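Local coordinates for protein superoxide dismutase (Acidilobus saccharovorans, PDB 4FFK) that catalyses the dismutation of superoxide to dioxygen and hydrogen peroxide at an iron centre, working as a tetramer of identical chains, at residues V14-Y19 with K61-L66; L146-V151 with N170-L175; V177-H182 with K194-W199. One frame throughout, in Å; residues are numbered along the deposited sequence. Where two conformers were deposited one is given.

The three contacts follow one another along the chain, each closing before the next opens. Contact 1 ties the segment near the N-terminus to the last turns of helix 37-66, in the alpha-hairpin region. Contacts 2 and 3 belong to the C-terminal domain and share strand 172-178: its first half pairs with strand 142-148 in contact 2, and its last residues lead to the iron in contact 3. Their centres lie about 20 Å apart. Contact 1 is remote, its centre about 29 Å from that of contact 2 and 34 Å from that of contact 3, yet its Tyr19 bonds Asp149 of the second subunit, so contacts 1 and 2 meet across the interface while contact 3 carries the iron site.

Contact 1. Residues V14-Y19 with K61-L66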
loop_
_atom_site.group_PDB
_atom_site.type_symbol
_atom_site.label_atom_id
_atom_site.label_comp_id
_atom_site.label_asym_id
_atom_site.label_seq_id
_atom_site.Cartn_x
_atom_site.Cartn_y
_atom_site.Cartn_z
ATOM N N VAL A 14 -24.739 -20.878 -1.806
ATOM C CA VAL A 14 -23.984 -19.967 -2.657
ATOM C C VAL A 14 -23.173 -20.738 -3.706
ATOM O O VAL A 14 -22.412 -21.648 -3.383
ATOM C CB VAL A 14 -23.047 -19.116 -1.791
ATOM C CG1 VAL A 14 -22.292 -18.144 -2.637
ATOM C CG2 VAL A 14 -23.838 -18.384 -0.716
ATOM N N SER A 15 -23.336 -20.366 -4.974
ATOM C CA SER A 15 -22.408 -20.844 -5.974
ATOM C C SER A 15 -21.849 -19.613 -6.718
ATOM O O SER A 15 -22.530 -18.948 -7.502
ATOM C CB SER A 15 -23.038 -21.951 -6.887
ATOM O OG SER A 15 -23.712 -21.454 -8.017
ATOM N N LEU A 16 -20.609 -19.262 -6.392
ATOM C CA LEU A 16 -20.039 -18.048 -6.961
ATOM C C LEU A 16 -19.539 -18.334 -8.370
ATOM O O LEU A 16 -19.040 -19.444 -8.636
ATOM C CB LEU A 16 -18.899 -17.592 -6.071
ATOM C CG LEU A 16 -19.404 -17.242 -4.676
ATOM C CD1 LEU A 16 -18.211 -16.636 -3.895
ATOM C CD2 LEU A 16 -20.572 -16.270 -4.731
ATOM N N LYS A 17 -19.688 -17.347 -9.250
ATOM C CA LYS A 17 -19.287 -17.499 -10.642
ATOM C C LYS A 17 -17.786 -17.222 -10.675
ATOM O O LYS A 17 -17.333 -16.135 -10.212
ATOM C CB LYS A 17 -20.076 -16.574 -11.515
ATOM C CG LYS A 17 -19.611 -16.542 -12.943
ATOM C CD LYS A 17 -19.902 -17.875 -13.597
ATOM C CE LYS A 17 -19.869 -17.668 -15.125
ATOM N NZ LYS A 17 -19.870 -18.970 -15.801
ATOM N N ARG A 18 -17.032 -18.201 -11.140
ATOM C CA ARG A 18 -15.571 -18.090 -11.160
ATOM C C ARG A 18 -15.113 -17.409 -12.441
ATOM O O ARG A 18 -15.910 -17.156 -13.363
ATOM C CB ARG A 18 -14.901 -19.443 -11.035
ATOM C CG ARG A 18 -15.354 -20.318 -9.882
ATOM C CD ARG A 18 -15.478 -19.583 -8.566
ATOM N NE ARG A 18 -15.263 -20.486 -7.439
ATOM C CZ ARG A 18 -16.224 -21.022 -6.693
ATOM N NH1 ARG A 18 -17.489 -20.759 -6.932
ATOM N NH2 ARG A 18 -15.890 -21.832 -5.712
ATOM N N TYR A 19 -13.808 -17.116 -12.488
ATOM C CA TYR A 19 -13.212 -16.385 -13.609
ATOM C C TYR A 19 -12.558 -17.277 -14.623
ATOM O O TYR A 19 -12.066 -18.332 -14.309
ATOM C CB TYR A 19 -12.226 -15.298 -13.113
ATOM C CG TYR A 19 -12.969 -14.320 -12.259
ATOM C CD1 TYR A 19 -13.713 -13.305 -12.816
ATOM C CD2 TYR A 19 -12.978 -14.462 -10.861
ATOM C CE1 TYR A 19 -14.458 -12.469 -12.048
ATOM C CE2 TYR A 19 -13.753 -13.636 -10.095
ATOM C CZ TYR A 19 -14.466 -12.631 -10.683
ATOM O OH TYR A 19 -15.213 -11.754 -9.940
ATOM N N LYS A 61 -12.763 -19.860 -1.062
ATOM C CA LYS A 61 -12.775 -19.691 0.398
ATOM C C LYS A 61 -14.068 -19.050 0.855
ATOM O O LYS A 61 -14.647 -19.477 1.852
ATOM C CB LYS A 61 -11.592 -18.813 0.821
ATOM C CG LYS A 61 -10.337 -19.569 1.135
ATOM C CD LYS A 61 -9.102 -18.656 0.987
ATOM C CE LYS A 61 -7.857 -19.493 0.692
ATOM N NZ LYS A 61 -6.905 -18.961 -0.326
ATOM N N LEU A 62 -14.533 -18.006 0.148
ATOM C CA LEU A 62 -15.739 -17.322 0.465
ATOM C C LEU A 62 -16.971 -18.264 0.443
ATOM O O LEU A 62 -17.836 -18.276 1.354
ATOM C CB LEU A 62 -15.965 -16.304 -0.636
ATOM C CG LEU A 62 -16.194 -14.853 -0.412
ATOM C CD1 LEU A 62 -15.606 -14.061 -1.595
ATOM C CD2 LEU A 62 -17.686 -14.736 -0.329
ATOM N N GLU A 63 -17.068 -18.972 -0.664
ATOM C CA GLU A 63 -18.139 -19.926 -0.866
ATOM C C GLU A 63 -18.184 -20.966 0.235
ATOM O O GLU A 63 -19.276 -21.226 0.790
ATOM C CB GLU A 63 -17.916 -20.621 -2.204
ATOM C CG GLU A 63 -19.078 -21.413 -2.694
ATOM C CD GLU A 63 -18.827 -21.721 -4.158
ATOM O OE1 GLU A 63 -17.991 -22.609 -4.410
ATOM O OE2 GLU A 63 -19.360 -21.002 -5.006
ATOM N N LYS A 64 -17.036 -21.543 0.553
ATOM C CA LYS A 64 -16.911 -22.619 1.530
ATOM C C LYS A 64 -17.331 -22.093 2.921
ATOM O O LYS A 64 -18.178 -22.677 3.628
ATOM C CB LYS A 64 -15.479 -23.141 1.584
ATOM C CG LYS A 64 -15.087 -24.100 0.388
ATOM C CD LYS A 64 -13.876 -24.912 0.730
ATOM C CE LYS A 64 -13.816 -26.132 -0.175
ATOM N NZ LYS A 64 -12.594 -26.968 0.083
ATOM N N TYR A 65 -16.785 -20.933 3.264
ATOM C CA TYR A 65 -17.278 -20.224 4.426
ATOM C C TYR A 65 -18.795 -20.010 4.433
ATOM O O TYR A 65 -19.440 -20.338 5.425
ATOM C CB TYR A 65 -16.568 -18.884 4.543
ATOM C CG TYR A 65 -17.201 -18.008 5.577
ATOM C CD1 TYR A 65 -18.036 -16.952 5.201
ATOM C CD2 TYR A 65 -16.956 -18.230 6.937
ATOM C CE1 TYR A 65 -18.619 -16.133 6.164
ATOM C CE2 TYR A 65 -17.545 -17.406 7.904
ATOM C CZ TYR A 65 -18.374 -16.367 7.500
ATOM O OH TYR A 65 -18.959 -15.507 8.435
ATOM N N LEU A 66 -19.355 -19.474 3.360
ATOM C CA LEU A 66 -20.778 -19.093 3.300
ATOM C C LEU A 66 -21.725 -20.286 3.264
ATOM O O LEU A 66 -22.882 -20.186 3.735
ATOM C CB LEU A 66 -21.058 -18.253 2.082
ATOM C CG LEU A 66 -20.535 -16.819 2.176
ATOM C CD1 LEU A 66 -20.548 -16.316 0.801
ATOM C CD2 LEU A 66 -21.418 -16.004 3.072
#
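The guanidinium of Arg18 is engaged at its edge, where Glu63 OE1 and the carbonyl oxygen of Leu16 both lie in its plane. In the conformer given, Glu63 is gripped end-on by two nitrogens. Arg18 NH2 donates to Glu63 OE1 at 2.6 Å, a nearly straight bond that reaches the oxygen from above the carboxylate plane, while Arg18 NH1 meets Glu63 OE2 at 2.7 Å on the syn side. The two planar groups are turned 56° apart, so this bidentate salt bridge is twisted rather than coplanar. A bend at chi2 of Arg18 (-45°) turns CD aside, and Arg18 NH1 also donates to Leu16 O at 2.7 Å, which helps to fix the rotation of the guanidinium. The carboxylate in turn accepts the backbone N-H of Leu16, Leu16 N approaching Glu63 OE2 at 2.6 Å nearly along the C-O axis. OE2 thus takes two bonds, and the neighbouring positive charge would probably favour the ionised form of Glu63.

In the fold, the irregular segment 14-19 runs beside the C-terminal turns of helix 37-66, the first long helix of the alpha-hairpin region of iron and manganese superoxide dismutases. With CG of Glu63 anti to the backbone N (chi1 -167°), the side chain reaches from the helix toward segment 14-19, Glu63 CG passing 3.4 Å from Val14 O. An alanine in place of Glu63 would probably leave Arg18 without its close carboxylate partner, with a long, weak pairing to Asp60 remaining, the Leu16 N-H without this acceptor, and the guanidinium freer to turn. Apolar contacts flank the bridge: Leu16 CD1 packs on Leu62 CB at 4.0 Å, the two side chains crossing at about a right angle, and Val14 CG2 rests against Leu66 CB at 3.9 Å. Val14 also packs on Phe120 of the second subunit.

Contact 2. Residues L146-V151 with N170-L175; sequences LAYDPV and NLIPLL
Leu146 and Leu175 form a hydrogen-bonded antiparallel pair that opens a classic beta bulge between strands 142-148 and 172-178, the middle strand and one outer strand of the three-stranded sheet. Leu174 and Leu175 together face Leu146, whose carbonyl oxygen takes two N-H groups: Leu174 N at 2.7 Å and Leu175 N at 3.2 Å. Regular pairing resumes past the bulge with Tyr148 N donating to Ile172 O at 2.6 Å. Packing is dense here. Ile172 and Tyr148 point the same way side by side, CD1 of the isoleucine meeting the edge of the ring at CD2, and Leu174 CD1 rests on Tyr148 CB at 4.0 Å; Ala215 of helix 205-216 touches both Tyr148 and Ile172.

By contrast, Val151 and Asn170 are partly exposed, though Pro150 CG still lies 3.3 Å from Asn170 O and packs on Ile172 CD1. Here the chain beyond Tyr148 makes an Asx turn, Val151 N donating to Asp149 OD1. Polar ends look to the second subunit: Asp149 bonds Tyr19 and Tyr86 of that chain, and Asn170 ND2 bonds the same Tyr86. The Val151 and Asn170 side chains cross at about a right angle, with Val151 CG2 3.7 Å from Asn170 ND2.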
loop_
_atom_site.group_PDB
_atom_site.type_symbol
_atom_site.label_atom_id
_atom_site.label_comp_id
_atom_site.label_asym_id
_atom_site.label_seq_id
_atom_site.Cartn_x
_atom_site.Cartn_y
_atom_site.Cartn_z
ATOM N N LEU A 146 -5.437 4.963 -18.881
ATOM C CA LEU A 146 -6.180 6.124 -19.351
ATOM C C LEU A 146 -7.606 5.771 -19.014
ATOM O O LEU A 146 -8.070 4.732 -19.426
ATOM C CB LEU A 146 -6.047 6.280 -20.893
ATOM C CG LEU A 146 -6.891 7.508 -21.348
ATOM C CD1 LEU A 146 -6.582 8.843 -20.677
ATOM C CD2 LEU A 146 -6.702 7.629 -22.817
ATOM N N ALA A 147 -8.242 6.557 -18.156
ATOM C CA ALA A 147 -9.570 6.246 -17.707
ATOM C C ALA A 147 -10.536 7.372 -18.029
ATOM O O ALA A 147 -10.154 8.541 -18.182
ATOM C CB ALA A 147 -9.572 6.005 -16.210
ATOM N N TYR A 148 -11.783 6.975 -18.077
ATOM C CA TYR A 148 -12.888 7.910 -18.209
ATOM C C TYR A 148 -13.462 8.152 -16.810
ATOM O O TYR A 148 -13.772 7.173 -16.116
ATOM C CB TYR A 148 -13.940 7.272 -19.107
ATOM C CG TYR A 148 -15.210 8.125 -19.170
ATOM C CD1 TYR A 148 -15.195 9.368 -19.814
ATOM C CD2 TYR A 148 -16.418 7.677 -18.582
ATOM C CE1 TYR A 148 -16.351 10.160 -19.868
ATOM C CE2 TYR A 148 -17.573 8.456 -18.643
ATOM C CZ TYR A 148 -17.523 9.688 -19.296
ATOM O OH TYR A 148 -18.648 10.492 -19.358
ATOM N N ASP A 149 -13.605 9.413 -16.414
ATOM C CA ASP A 149 -14.207 9.749 -15.135
ATOM C C ASP A 149 -15.708 10.051 -15.327
ATOM O O ASP A 149 -16.035 11.108 -15.814
ATOM C CB ASP A 149 -13.558 10.973 -14.543
ATOM C CG ASP A 149 -14.287 11.463 -13.317
ATOM O OD1 ASP A 149 -15.071 10.642 -12.725
ATOM O OD2 ASP A 149 -14.030 12.611 -12.932
ATOM N N PRO A 150 -16.589 9.113 -14.975
ATOM C CA PRO A 150 -18.044 9.361 -15.171
ATOM C C PRO A 150 -18.561 10.601 -14.465
ATOM O O PRO A 150 -19.614 11.142 -14.869
ATOM C CB PRO A 150 -18.710 8.114 -14.591
ATOM C CG PRO A 150 -17.602 7.119 -14.443
ATOM C CD PRO A 150 -16.356 7.881 -14.215
ATOM N N VAL A 151 -17.884 11.053 -13.418
ATOM C CA VAL A 151 -18.373 12.178 -12.659
ATOM C C VAL A 151 -18.273 13.413 -13.505
ATOM O O VAL A 151 -19.141 14.288 -13.441
ATOM C CB VAL A 151 -17.534 12.415 -11.382
ATOM C CG1 VAL A 151 -17.862 13.751 -10.763
ATOM C CG2 VAL A 151 -17.717 11.237 -10.373
ATOM N N ASN A 170 -14.900 3.580 -9.700
ATOM C CA ASN A 170 -15.759 4.489 -10.469
ATOM C C ASN A 170 -15.138 4.945 -11.793
ATOM O O ASN A 170 -15.789 4.940 -12.851
ATOM C CB ASN A 170 -16.194 5.690 -9.663
ATOM C CG ASN A 170 -17.521 6.274 -10.217
ATOM O OD1 ASN A 170 -18.440 5.516 -10.519
ATOM N ND2 ASN A 170 -17.574 7.578 -10.420
ATOM N N LEU A 171 -13.886 5.352 -11.731
ATOM C CA LEU A 171 -13.091 5.554 -12.964
ATOM C C LEU A 171 -13.171 4.343 -13.848
ATOM O O LEU A 171 -13.058 3.196 -13.393
ATOM C CB LEU A 171 -11.633 5.835 -12.589
ATOM C CG LEU A 171 -11.537 7.104 -11.787
ATOM C CD1 LEU A 171 -10.300 7.099 -10.879
ATOM C CD2 LEU A 171 -11.604 8.288 -12.760
ATOM N N ILE A 172 -13.351 4.576 -15.154
ATOM C CA ILE A 172 -13.495 3.513 -16.110
ATOM C C ILE A 172 -12.222 3.451 -16.958
ATOM O O ILE A 172 -11.908 4.393 -17.680
ATOM C CB ILE A 172 -14.721 3.782 -17.037
ATOM C CG1 ILE A 172 -15.980 4.007 -16.153
ATOM C CG2 ILE A 172 -14.843 2.731 -18.179
ATOM C CD1 ILE A 172 -17.283 4.169 -16.929
ATOM N N PRO A 173 -11.477 2.357 -16.827
ATOM C CA PRO A 173 -10.192 2.278 -17.538
ATOM C C PRO A 173 -10.529 2.059 -19.003
ATOM O O PRO A 173 -11.377 1.243 -19.305
ATOM C CB PRO A 173 -9.544 1.017 -16.966
ATOM C CG PRO A 173 -10.785 0.162 -16.475
ATOM C CD PRO A 173 -11.696 1.255 -15.875
ATOM N N LEU A 174 -9.832 2.769 -19.866
ATOM C CA LEU A 174 -10.020 2.594 -21.296
ATOM C C LEU A 174 -8.843 1.889 -21.912
ATOM O O LEU A 174 -9.008 1.077 -22.850
ATOM C CB LEU A 174 -10.167 3.949 -21.980
ATOM C CG LEU A 174 -11.242 4.820 -21.326
ATOM C CD1 LEU A 174 -11.331 6.205 -21.948
ATOM C CD2 LEU A 174 -12.544 4.092 -21.391
ATOM N N LEU A 175 -7.655 2.226 -21.410
ATOM C CA LEU A 175 -6.432 1.780 -22.029
ATOM C C LEU A 175 -5.472 1.584 -20.884
ATOM O O LEU A 175 -5.460 2.374 -19.968
ATOM C CB LEU A 175 -5.902 2.913 -22.924
ATOM C CG LEU A 175 -4.469 2.774 -23.420
ATOM C CD1 LEU A 175 -4.319 1.528 -24.341
ATOM C CD2 LEU A 175 -4.125 4.074 -24.119
#

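Contact 3. Residues V177-H182 with K194-W199; sequences VDVFEH and KYVDSW. With FE (Fe (III) ion), chain B.
The first torsions of Tyr195 and Trp199 (chi1 158° and 165°) send CG of both aromatic residues anti to the backbone N, and CG2 of Val177, which meets both rings, is likewise anti to its own. This is where the last strand of the C-terminal domain, 172-178, passes into the metal-binding loop and packs on helix 192-199. Val177 CB stands over the six-membered ring of Trp199, 3.5 Å from its centroid and 11° off the normal, a CH-pi contact. Val177 CG2 reaches Tyr195 OH at 3.6 Å.

The hydroxyl Tyr195 OH donates to Asp178 O at 2.6 Å, in the plane of that carbonyl, and is bonded to Tyr95 OH as well. Tyr195 thereby holds the backbone of an iron ligand and acts as a second-shell residue. Val179 CG1 adds an apolar touch on Val196 CG2. Asp178 closes an Asx turn, Phe180 N donating to OD1 from above the carboxylate plane, which helps to set the carboxylate's rotation. Asp178 OD2 binds the iron at 1.9 Å; His43 and His92 complete the protein ligands with His182. His182 ND1 bonds Glu181 of the third subunit, which links the site to the assembly. His182 NE2 lies 2.1 Å from the iron. A water, its oxygen 2.0 Å from the iron, is a further ligand; that oxygen lies 3.0 Å above the Phe180 ring plane, offset toward the rim.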
loop_
_atom_site.group_PDB
_atom_site.type_symbol
_atom_site.label_atom_id
_atom_site.label_comp_id
_atom_site.label_asym_id
_atom_site.label_seq_id
_atom_site.Cartn_x
_atom_site.Cartn_y
_atom_site.Cartn_z
ATOM N N VAL A 177 -1.471 0.035 -19.736
ATOM C CA VAL A 177 -0.213 -0.613 -20.066
ATOM C C VAL A 177 0.314 -1.220 -18.757
ATOM O O VAL A 177 0.373 -0.556 -17.746
ATOM C CB VAL A 177 0.810 0.364 -20.687
ATOM C CG1 VAL A 177 1.021 1.607 -19.827
ATOM C CG2 VAL A 177 2.122 -0.344 -20.961
ATOM N N ASP A 178 0.637 -2.480 -18.824
ATOM C CA ASP A 178 1.280 -3.199 -17.715
ATOM C C ASP A 178 2.732 -2.872 -17.644
ATOM O O ASP A 178 3.496 -3.005 -18.639
ATOM C CB ASP A 178 1.125 -4.665 -18.062
ATOM C CG ASP A 178 1.482 -5.590 -16.959
ATOM O OD1 ASP A 178 1.802 -5.174 -15.864
ATOM O OD2 ASP A 178 1.337 -6.781 -17.226
ATOM N N VAL A 179 3.172 -2.448 -16.460
ATOM C CA VAL A 179 4.598 -2.302 -16.199
ATOM C C VAL A 179 5.097 -3.124 -15.019
ATOM O O VAL A 179 6.145 -2.841 -14.433
ATOM C CB VAL A 179 5.016 -0.849 -16.042
ATOM C CG1 VAL A 179 4.784 -0.107 -17.316
ATOM C CG2 VAL A 179 4.162 -0.139 -14.895
ATOM N N PHE A 180 4.400 -4.216 -14.724
ATOM C CA PHE A 180 5.088 -5.238 -14.036
ATOM C C PHE A 180 6.243 -5.717 -14.898
ATOM O O PHE A 180 6.129 -5.795 -16.109
ATOM C CB PHE A 180 4.210 -6.443 -13.879
ATOM C CG PHE A 180 3.296 -6.382 -12.725
ATOM C CD1 PHE A 180 3.444 -7.355 -11.722
ATOM C CD2 PHE A 180 2.273 -5.417 -12.652
ATOM C CE1 PHE A 180 2.521 -7.394 -10.598
ATOM C CE2 PHE A 180 1.396 -5.420 -11.529
ATOM C CZ PHE A 180 1.554 -6.433 -10.535
ATOM N N GLU A 181 7.326 -6.078 -14.248
ATOM C CA GLU A 181 8.505 -6.444 -15.019
ATOM C C GLU A 181 8.235 -7.575 -15.977
ATOM O O GLU A 181 8.837 -7.678 -17.040
ATOM C CB GLU A 181 9.581 -6.824 -14.067
ATOM C CG GLU A 181 10.143 -5.540 -13.416
ATOM C CD GLU A 181 10.994 -5.800 -12.233
ATOM O OE1 GLU A 181 10.893 -6.869 -11.593
ATOM O OE2 GLU A 181 11.820 -4.928 -11.907
ATOM N N HIS A 182 7.338 -8.484 -15.600
ATOM C CA HIS A 182 7.111 -9.607 -16.509
ATOM C C HIS A 182 6.502 -9.212 -17.863
ATOM O O HIS A 182 6.638 -9.980 -18.809
ATOM C CB HIS A 182 6.254 -10.690 -15.878
ATOM C CG HIS A 182 4.889 -10.243 -15.594
ATOM N ND1 HIS A 182 4.412 -10.149 -14.307
ATOM C CD2 HIS A 182 3.899 -9.796 -16.407
ATOM C CE1 HIS A 182 3.177 -9.707 -14.332
ATOM N NE2 HIS A 182 2.822 -9.508 -15.602
ATOM N N LYS A 194 11.781 1.725 -22.753
ATOM C CA LYS A 194 11.879 1.419 -24.149
ATOM C C LYS A 194 10.690 0.531 -24.473
ATOM O O LYS A 194 10.062 0.657 -25.498
ATOM C CB LYS A 194 13.192 0.681 -24.438
ATOM C CG LYS A 194 13.234 0.169 -25.860
ATOM C CD LYS A 194 14.576 -0.512 -26.093
ATOM C CE LYS A 194 14.504 -1.332 -27.372
ATOM N NZ LYS A 194 15.897 -1.804 -27.803
ATOM N N TYR A 195 10.303 -0.322 -23.516
ATOM C CA TYR A 195 9.025 -1.011 -23.677
ATOM C C TYR A 195 7.788 -0.125 -23.810
ATOM O O TYR A 195 6.977 -0.287 -24.749
ATOM C CB TYR A 195 8.886 -2.012 -22.529
ATOM C CG TYR A 195 7.495 -2.430 -22.212
ATOM C CD1 TYR A 195 6.797 -3.334 -23.019
ATOM C CD2 TYR A 195 6.877 -1.941 -21.054
ATOM C CE1 TYR A 195 5.536 -3.743 -22.688
ATOM C CE2 TYR A 195 5.586 -2.318 -20.748
ATOM C CZ TYR A 195 4.928 -3.198 -21.524
ATOM O OH TYR A 195 3.665 -3.570 -21.155
ATOM N N VAL A 196 7.624 0.812 -22.888
ATOM C CA VAL A 196 6.442 1.662 -22.926
ATOM C C VAL A 196 6.434 2.464 -24.261
ATOM O O VAL A 196 5.417 2.580 -24.931
ATOM C CB VAL A 196 6.495 2.603 -21.734
ATOM C CG1 VAL A 196 5.411 3.644 -21.880
ATOM C CG2 VAL A 196 6.294 1.712 -20.428
ATOM N N ASP A 197 7.605 2.962 -24.613
ATOM C CA ASP A 197 7.768 3.739 -25.874
ATOM C C ASP A 197 7.305 2.941 -27.068
ATOM O O ASP A 197 6.572 3.469 -27.912
ATOM C CB ASP A 197 9.236 4.144 -26.051
ATOM C CG ASP A 197 9.637 5.274 -25.160
ATOM O OD1 ASP A 197 8.763 5.886 -24.504
ATOM O OD2 ASP A 197 10.849 5.589 -25.119
ATOM N N SER A 198 7.670 1.659 -27.145
ATOM C CA SER A 198 7.278 0.830 -28.283
ATOM C C SER A 198 5.845 0.360 -28.195
ATOM O O SER A 198 5.178 0.137 -29.192
ATOM C CB SER A 198 8.178 -0.412 -28.435
ATOM O OG SER A 198 9.518 -0.153 -28.100
ATOM N N TRP A 199 5.363 0.201 -26.961
ATOM C CA TRP A 199 4.019 -0.284 -26.766
ATOM C C TRP A 199 3.002 0.601 -27.465
ATOM O O TRP A 199 2.002 0.115 -27.964
ATOM C CB TRP A 199 3.764 -0.401 -25.241
ATOM C CG TRP A 199 2.306 -0.549 -24.880
ATOM C CD1 TRP A 199 1.568 -1.720 -24.812
ATOM C CD2 TRP A 199 1.438 0.495 -24.483
ATOM N NE1 TRP A 199 0.281 -1.420 -24.440
ATOM C CE2 TRP A 199 0.180 -0.078 -24.215
ATOM C CE3 TRP A 199 1.589 1.882 -24.345
ATOM C CZ2 TRP A 199 -0.952 0.693 -23.802
ATOM C CZ3 TRP A 199 0.474 2.641 -23.967
ATOM C CH2 TRP A 199 -0.787 2.031 -23.681
HETATM FE FE FE B . 1.133 -8.456 -16.303
HETATM O O HOH W 1 0.914 -7.475 -14.514
#